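Local coordinates for aminopeptidase N (Francisella tularensis subsp. tularensis, PDB 5DLL), which probably removes single amino acids from the N-termini of intracellular peptides as a zinc-dependent metallopeptidase of the M1 family, at residues K22-H32 with L48-N59. Sequence-based numbering, arbitrary orientation.
Sequences KPSNYLIDETH and LYIVANRENREN
Y26 and A52 face each other as a non-hydrogen-bonded pair in an antiparallel beta hairpin of the M1 N-terminal domain, formed by strands 26-36 and 42-52. The next pair, L27 with V51, is hydrogen-bonded in both directions, L27 N to V51 O and V51 N to L27 O. The chain turns a corner at D29, and one residue later Y49 N meets E30 O at 3.1 Å.

The Y26 side chain illustrates how such a ladder gives way to side-chain contacts at its end. Its CB rests against I50 CG2 at 4.0 Å. CG, anti to the carbonyl carbon (chi1 -77°), carries the ring toward A52: CD1 passes A52 CA, and CE1 touches A52 CB at 3.6 Å. CE2 and CZ come nearest the R57 nitrogens, CZ to NH2 at 3.3 Å; NH1 lies over one ring face, offset toward the rim, with the planes 69° apart, an off-centre cation-pi contact. At the tip, OH accepts a weak, bent bond from R57 NH2. A52 CB lies over the centre of one guanidinium face, on the same side as the Y26 ring. R57 NH1 donates to N56 O (2.9 Å), in the carbonyl plane and on a lone pair, which holds this end.

Beyond the strands, the type I turn from N53 to N56 offers two amides to the carbonyls of 22-32, while N25 ND2 reaches N59 O and also T61. N53 ND2 points to S24 O within its own amide plane. N56, its CG anti to the backbone N (chi1 179°), directs ND2 almost straight at P23 O, 2.7 Å away.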
ATOM      1  N   LYS A  22     -24.222  -8.921  16.238  1.00 48.60           N
ATOM      2  CA  LYS A  22     -25.607  -8.517  16.423  1.00 51.11           C
ATOM      3  C   LYS A  22     -25.696  -7.034  16.092  1.00 46.25           C
ATOM      4  O   LYS A  22     -24.816  -6.264  16.489  1.00 41.66           O
ATOM      5  CB  LYS A  22     -26.053  -8.729  17.871  1.00 56.83           C
ATOM      6  CG  LYS A  22     -26.663 -10.088  18.165  1.00 62.17           C
ATOM      7  CD  LYS A  22     -27.141 -10.146  19.610  1.00 66.42           C
ATOM      8  CE  LYS A  22     -27.582 -11.544  20.018  1.00 69.99           C
ATOM      9  NZ  LYS A  22     -28.892 -11.928  19.424  1.00 70.30           N
ATOM     10  N   PRO A  23     -26.754  -6.617  15.371  1.00 44.33           N
ATOM     11  CA  PRO A  23     -26.904  -5.180  15.169  1.00 45.35           C
ATOM     12  C   PRO A  23     -27.106  -4.466  16.501  1.00 49.21           C
ATOM     13  O   PRO A  23     -27.632  -5.058  17.446  1.00 50.19           O
ATOM     14  CB  PRO A  23     -28.155  -5.065  14.290  1.00 45.54           C
ATOM     15  CG  PRO A  23     -28.878  -6.353  14.452  1.00 45.76           C
ATOM     16  CD  PRO A  23     -27.834  -7.388  14.730  1.00 44.30           C
ATOM     17  N   SER A  24     -26.669  -3.213  16.576  1.00 39.94           N
ATOM     18  CA  SER A  24     -26.884  -2.396  17.764  1.00 39.36           C
ATOM     19  C   SER A  24     -28.380  -2.291  18.055  1.00 41.66           C
ATOM     20  O   SER A  24     -29.171  -2.087  17.139  1.00 39.27           O
ATOM     21  CB  SER A  24     -26.298  -1.003  17.556  1.00 38.08           C
ATOM     22  OG  SER A  24     -26.405  -0.231  18.736  1.00 41.74           O
ATOM     23  N   ASN A  25     -28.765  -2.445  19.321  1.00 44.43           N
ATOM     24  CA  ASN A  25     -30.177  -2.335  19.705  1.00 46.40           C
ATOM     25  C   ASN A  25     -30.707  -0.897  19.676  1.00 44.45           C
ATOM     26  O   ASN A  25     -31.918  -0.684  19.626  1.00 46.13           O
ATOM     27  CB  ASN A  25     -30.451  -3.007  21.067  1.00 47.76           C
ATOM     28  CG  ASN A  25     -29.823  -2.274  22.243  1.00 47.47           C
ATOM     29  OD1 ASN A  25     -28.871  -1.512  22.090  1.00 51.98           O
ATOM     30  ND2 ASN A  25     -30.358  -2.516  23.436  1.00 46.33           N
ATOM     31  N   TYR A  26     -29.803   0.081  19.699  1.00 44.63           N
ATOM     32  CA  TYR A  26     -30.167   1.491  19.532  1.00 49.19           C
ATOM     33  C   TYR A  26     -29.294   2.141  18.460  1.00 51.02           C
ATOM     34  O   TYR A  26     -28.145   1.734  18.258  1.00 48.31           O
ATOM     35  CB  TYR A  26     -30.075   2.235  20.872  1.00 48.36           C
ATOM     36  CG  TYR A  26     -31.261   1.933  21.762  1.00 51.90           C
ATOM     37  CD1 TYR A  26     -32.422   2.697  21.684  1.00 49.99           C
ATOM     38  CD2 TYR A  26     -31.242   0.861  22.650  1.00 48.00           C
ATOM     39  CE1 TYR A  26     -33.523   2.413  22.474  1.00 49.58           C
ATOM     40  CE2 TYR A  26     -32.342   0.570  23.444  1.00 48.60           C
ATOM     41  CZ  TYR A  26     -33.480   1.349  23.350  1.00 46.23           C
ATOM     42  OH  TYR A  26     -34.580   1.077  24.131  1.00 47.46           O
ATOM     43  N   LEU A  27     -29.858   3.132  17.767  1.00 45.75           N
ATOM     44  CA  LEU A  27     -29.183   3.805  16.653  1.00 46.78           C
ATOM     45  C   LEU A  27     -29.183   5.322  16.813  1.00 48.44           C
ATOM     46  O   LEU A  27     -30.022   5.881  17.513  1.00 48.33           O
ATOM     47  CB  LEU A  27     -29.849   3.438  15.325  1.00 47.34           C
ATOM     48  CG  LEU A  27     -29.548   2.037  14.784  1.00 51.76           C
ATOM     49  CD1 LEU A  27     -30.540   1.672  13.686  1.00 53.89           C
ATOM     50  CD2 LEU A  27     -28.112   1.934  14.281  1.00 46.67           C
ATOM     51  N   ILE A  28     -28.239   5.973  16.137  1.00 50.98           N
ATOM     52  CA  ILE A  28     -28.061   7.420  16.223  1.00 44.31           C
ATOM     53  C   ILE A  28     -28.312   8.042  14.857  1.00 44.82           C
ATOM     54  O   ILE A  28     -27.650   7.701  13.876  1.00 57.36           O
ATOM     55  CB  ILE A  28     -26.645   7.790  16.723  1.00 41.90           C
ATOM     56  CG1 ILE A  28     -26.358   7.062  18.045  1.00 36.14           C
ATOM     57  CG2 ILE A  28     -26.507   9.307  16.872  1.00 38.01           C
ATOM     58  CD1 ILE A  28     -25.004   7.354  18.657  1.00 36.21           C
ATOM     59  N   ASP A  29     -29.287   8.945  14.811  1.00 45.65           N
ATOM     60  CA  ASP A  29     -29.647   9.656  13.595  1.00 43.98           C
ATOM     61  C   ASP A  29     -28.771  10.890  13.415  1.00 42.00           C
ATOM     62  O   ASP A  29     -28.263  11.137  12.316  1.00 45.51           O
ATOM     63  CB  ASP A  29     -31.126  10.064  13.638  1.00 50.19           C
ATOM     64  CG  ASP A  29     -32.077   8.881  13.461  1.00 59.26           C
ATOM     65  OD1 ASP A  29     -31.617   7.776  13.082  1.00 63.38           O
ATOM     66  OD2 ASP A  29     -33.296   9.064  13.688  1.00 49.78           O
ATOM     67  N   GLU A  30     -28.610  11.662  14.491  1.00 37.09           N
ATOM     68  CA  GLU A  30     -27.833  12.900  14.465  1.00 39.55           C
ATOM     69  C   GLU A  30     -26.935  13.038  15.686  1.00 39.94           C
ATOM     70  O   GLU A  30     -27.238  12.529  16.759  1.00 39.46           O
ATOM     71  CB  GLU A  30     -28.751  14.122  14.392  1.00 42.81           C
ATOM     72  CG  GLU A  30     -29.746  14.078  13.246  1.00 55.37           C
ATOM     73  CD  GLU A  30     -30.051  15.448  12.681  1.00 64.08           C
ATOM     74  OE1 GLU A  30     -30.231  16.392  13.472  1.00 61.78           O
ATOM     75  OE2 GLU A  30     -30.105  15.577  11.439  1.00 67.75           O
ATOM     76  N   THR A  31     -25.836  13.762  15.505  1.00 44.67           N
ATOM     77  CA  THR A  31     -24.860  13.994  16.559  1.00 38.37           C
ATOM     78  C   THR A  31     -24.440  15.463  16.517  1.00 40.01           C
ATOM     79  O   THR A  31     -23.884  15.924  15.520  1.00 49.77           O
ATOM     80  CB  THR A  31     -23.630  13.093  16.350  1.00 39.68           C
ATOM     81  OG1 THR A  31     -24.043  11.718  16.336  1.00 40.97           O
ATOM     82  CG2 THR A  31     -22.596  13.314  17.449  1.00 41.15           C
ATOM     83  N   HIS A  32     -24.737  16.199  17.584  1.00 40.66           N
ATOM     84  CA  HIS A  32     -24.373  17.612  17.676  1.00 46.78           C
ATOM     85  C   HIS A  32     -23.335  17.796  18.767  1.00 43.09           C
ATOM     86  O   HIS A  32     -23.625  17.569  19.939  1.00 46.17           O
ATOM     87  CB  HIS A  32     -25.599  18.471  17.979  1.00 49.97           C
ATOM     88  CG  HIS A  32     -26.619  18.464  16.887  1.00 58.03           C
ATOM     89  ND1 HIS A  32     -27.326  17.334  16.539  1.00 58.04           N
ATOM     90  CD2 HIS A  32     -27.050  19.448  16.063  1.00 57.84           C
ATOM     91  CE1 HIS A  32     -28.148  17.621  15.546  1.00 58.15           C
ATOM     92  NE2 HIS A  32     -27.999  18.897  15.237  1.00 59.46           N
ATOM     93  N   LEU A  48     -27.006  13.607  21.408  1.00 41.46           N
ATOM     94  CA  LEU A  48     -27.186  12.407  20.606  1.00 39.61           C
ATOM     95  C   LEU A  48     -28.670  12.157  20.439  1.00 40.27           C
ATOM     96  O   LEU A  48     -29.379  11.956  21.428  1.00 35.59           O
ATOM     97  CB  LEU A  48     -26.540  11.197  21.297  1.00 39.98           C
ATOM     98  CG  LEU A  48     -25.037  10.992  21.093  1.00 40.21           C
ATOM     99  CD1 LEU A  48     -24.267  12.301  21.153  1.00 43.32           C
ATOM    100  CD2 LEU A  48     -24.498  10.002  22.115  1.00 42.24           C
ATOM    101  N   TYR A  49     -29.138  12.172  19.193  1.00 44.15           N
ATOM    102  CA  TYR A  49     -30.545  11.915  18.893  1.00 44.70           C
ATOM    103  C   TYR A  49     -30.702  10.455  18.511  1.00 41.86           C
ATOM    104  O   TYR A  49     -30.405  10.052  17.393  1.00 40.84           O
ATOM    105  CB  TYR A  49     -31.055  12.871  17.821  1.00 42.46           C
ATOM    106  CG  TYR A  49     -30.998  14.304  18.301  1.00 42.49           C
ATOM    107  CD1 TYR A  49     -32.047  14.858  19.018  1.00 44.59           C
ATOM    108  CD2 TYR A  49     -29.874  15.087  18.079  1.00 41.97           C
ATOM    109  CE1 TYR A  49     -31.988  16.163  19.478  1.00 43.16           C
ATOM    110  CE2 TYR A  49     -29.808  16.388  18.538  1.00 40.32           C
ATOM    111  CZ  TYR A  49     -30.868  16.919  19.234  1.00 39.82           C
ATOM    112  OH  TYR A  49     -30.795  18.214  19.682  1.00 44.82           O
ATOM    113  N   ILE A  50     -31.172   9.678  19.481  1.00 45.00           N
ATOM    114  CA  ILE A  50     -31.096   8.226  19.459  1.00 43.28           C
ATOM    115  C   ILE A  50     -32.482   7.614  19.275  1.00 45.49           C
ATOM    116  O   ILE A  50     -33.482   8.156  19.754  1.00 45.07           O
ATOM    117  CB  ILE A  50     -30.476   7.719  20.782  1.00 40.04           C
ATOM    118  CG1 ILE A  50     -29.078   8.321  20.981  1.00 39.19           C
ATOM    119  CG2 ILE A  50     -30.412   6.199  20.817  1.00 40.20           C
ATOM    120  CD1 ILE A  50     -28.588   8.271  22.411  1.00 43.91           C
ATOM    121  N   VAL A  51     -32.529   6.475  18.591  1.00 50.02           N
ATOM    122  CA  VAL A  51     -33.782   5.762  18.351  1.00 49.55           C
ATOM    123  C   VAL A  51     -33.586   4.246  18.472  1.00 46.60           C
ATOM    124  O   VAL A  51     -32.536   3.712  18.117  1.00 39.37           O
ATOM    125  CB  VAL A  51     -34.373   6.130  16.971  1.00 51.43           C
ATOM    126  CG1 VAL A  51     -33.539   5.545  15.836  1.00 50.22           C
ATOM    127  CG2 VAL A  51     -35.823   5.679  16.872  1.00 60.23           C
ATOM    128  N   ALA A  52     -34.607   3.570  18.994  1.00 50.58           N
ATOM    129  CA  ALA A  52     -34.587   2.119  19.151  1.00 45.36           C
ATOM    130  C   ALA A  52     -34.494   1.436  17.791  1.00 45.15           C
ATOM    131  O   ALA A  52     -35.225   1.799  16.870  1.00 44.21           O
ATOM    132  CB  ALA A  52     -35.837   1.660  19.888  1.00 44.99           C
ATOM    133  N   ASN A  53     -33.596   0.457  17.672  1.00 43.45           N
ATOM    134  CA  ASN A  53     -33.364  -0.250  16.409  1.00 45.88           C
ATOM    135  C   ASN A  53     -34.301  -1.445  16.238  1.00 50.69           C
ATOM    136  O   ASN A  53     -34.205  -2.419  16.973  1.00 56.12           O
ATOM    137  CB  ASN A  53     -31.909  -0.726  16.330  1.00 46.74           C
ATOM    138  CG  ASN A  53     -31.570  -1.377  14.996  1.00 44.34           C
ATOM    139  OD1 ASN A  53     -32.324  -1.279  14.030  1.00 51.40           O
ATOM    140  ND2 ASN A  53     -30.426  -2.049  14.941  1.00 41.05           N
ATOM    141  N   ARG A  54     -35.176  -1.382  15.239  1.00 60.30           N
ATOM    142  CA  ARG A  54     -36.165  -2.440  15.002  1.00 68.88           C
ATOM    143  C   ARG A  54     -35.531  -3.830  14.827  1.00 69.00           C
ATOM    144  O   ARG A  54     -36.125  -4.840  15.211  1.00 60.13           O
ATOM    145  CB  ARG A  54     -37.030  -2.087  13.778  1.00 72.14           C
ATOM    146  CG  ARG A  54     -38.304  -2.912  13.606  1.00 80.62           C
ATOM    147  CD  ARG A  54     -39.131  -3.016  14.884  1.00 92.28           C
ATOM    148  NE  ARG A  54     -39.207  -1.745  15.609  1.00 96.98           N
ATOM    149  CZ  ARG A  54     -39.577  -1.615  16.883  1.00 86.94           C
ATOM    150  NH1 ARG A  54     -39.928  -2.674  17.609  1.00100.01           N
ATOM    151  NH2 ARG A  54     -39.600  -0.410  17.439  1.00 72.89           N
ATOM    152  N   GLU A  55     -34.321  -3.872  14.269  1.00 69.22           N
ATOM    153  CA  GLU A  55     -33.613  -5.131  14.017  1.00 64.20           C
ATOM    154  C   GLU A  55     -33.038  -5.802  15.277  1.00 65.63           C
ATOM    155  O   GLU A  55     -32.559  -6.938  15.208  1.00 59.44           O
ATOM    156  CB  GLU A  55     -32.493  -4.901  12.994  1.00 67.02           C
ATOM    157  CG  GLU A  55     -32.994  -4.482  11.618  1.00 73.94           C
ATOM    158  CD  GLU A  55     -31.873  -4.232  10.618  1.00 91.58           C
ATOM    159  OE1 GLU A  55     -30.684  -4.380  10.985  1.00 89.68           O
ATOM    160  OE2 GLU A  55     -32.186  -3.885   9.457  1.00 83.57           O
ATOM    161  N   ASN A  56     -33.071  -5.102  16.413  1.00 60.79           N
ATOM    162  CA  ASN A  56     -32.644  -5.668  17.699  1.00 57.10           C
ATOM    163  C   ASN A  56     -33.351  -4.989  18.879  1.00 53.85           C
ATOM    164  O   ASN A  56     -32.980  -3.885  19.268  1.00 48.32           O
ATOM    165  CB  ASN A  56     -31.121  -5.553  17.842  1.00 53.71           C
ATOM    166  CG  ASN A  56     -30.605  -6.097  19.164  1.00 50.24           C
ATOM    167  OD1 ASN A  56     -31.354  -6.655  19.961  1.00 57.37           O
ATOM    168  ND2 ASN A  56     -29.312  -5.940  19.396  1.00 50.09           N
ATOM    169  N   ARG A  57     -34.363  -5.657  19.440  1.00 57.18           N
ATOM    170  CA  ARG A  57     -35.143  -5.114  20.559  1.00 60.50           C
ATOM    171  C   ARG A  57     -35.252  -6.098  21.729  1.00 67.15           C
ATOM    172  O   ARG A  57     -36.287  -6.163  22.397  1.00 77.08           O
ATOM    173  CB  ARG A  57     -36.555  -4.732  20.092  1.00 57.76           C
ATOM    174  CG  ARG A  57     -36.625  -3.728  18.949  1.00 57.68           C
ATOM    175  CD  ARG A  57     -35.962  -2.393  19.267  1.00 57.97           C
ATOM    176  NE  ARG A  57     -36.127  -1.965  20.657  1.00 59.44           N
ATOM    177  CZ  ARG A  57     -35.134  -1.692  21.507  1.00 59.09           C
ATOM    178  NH1 ARG A  57     -33.858  -1.784  21.143  1.00 54.86           N
ATOM    179  NH2 ARG A  57     -35.423  -1.311  22.746  1.00 77.06           N
ATOM    180  N   GLU A  58     -34.185  -6.849  21.991  1.00 71.26           N
ATOM    181  CA  GLU A  58     -34.208  -7.861  23.058  1.00 78.36           C
ATOM    182  C   GLU A  58     -34.106  -7.267  24.472  1.00 67.03           C
ATOM    183  O   GLU A  58     -34.421  -7.942  25.451  1.00 71.38           O
ATOM    184  CB  GLU A  58     -33.134  -8.934  22.824  1.00 83.59           C
ATOM    185  CG  GLU A  58     -31.690  -8.477  22.987  1.00 91.93           C
ATOM    186  CD  GLU A  58     -30.688  -9.513  22.502  1.00 97.06           C
ATOM    187  OE1 GLU A  58     -31.111 -10.597  22.043  1.00 94.93           O
ATOM    188  OE2 GLU A  58     -29.470  -9.244  22.580  1.00 89.70           O
ATOM    189  N   ASN A  59     -33.663  -6.014  24.569  1.00 58.63           N
ATOM    190  CA  ASN A  59     -33.726  -5.249  25.819  1.00 58.85           C
ATOM    191  C   ASN A  59     -33.673  -3.744  25.552  1.00 51.49           C
ATOM    192  O   ASN A  59     -33.393  -3.321  24.436  1.00 55.66           O
ATOM    193  CB  ASN A  59     -32.598  -5.656  26.773  1.00 63.85           C
ATOM    194  CG  ASN A  59     -31.231  -5.185  26.308  1.00 63.92           C
ATOM    195  OD1 ASN A  59     -30.964  -3.985  26.231  1.00 65.33           O
ATOM    196  ND2 ASN A  59     -30.352  -6.131  26.013  1.00 65.88           N
TER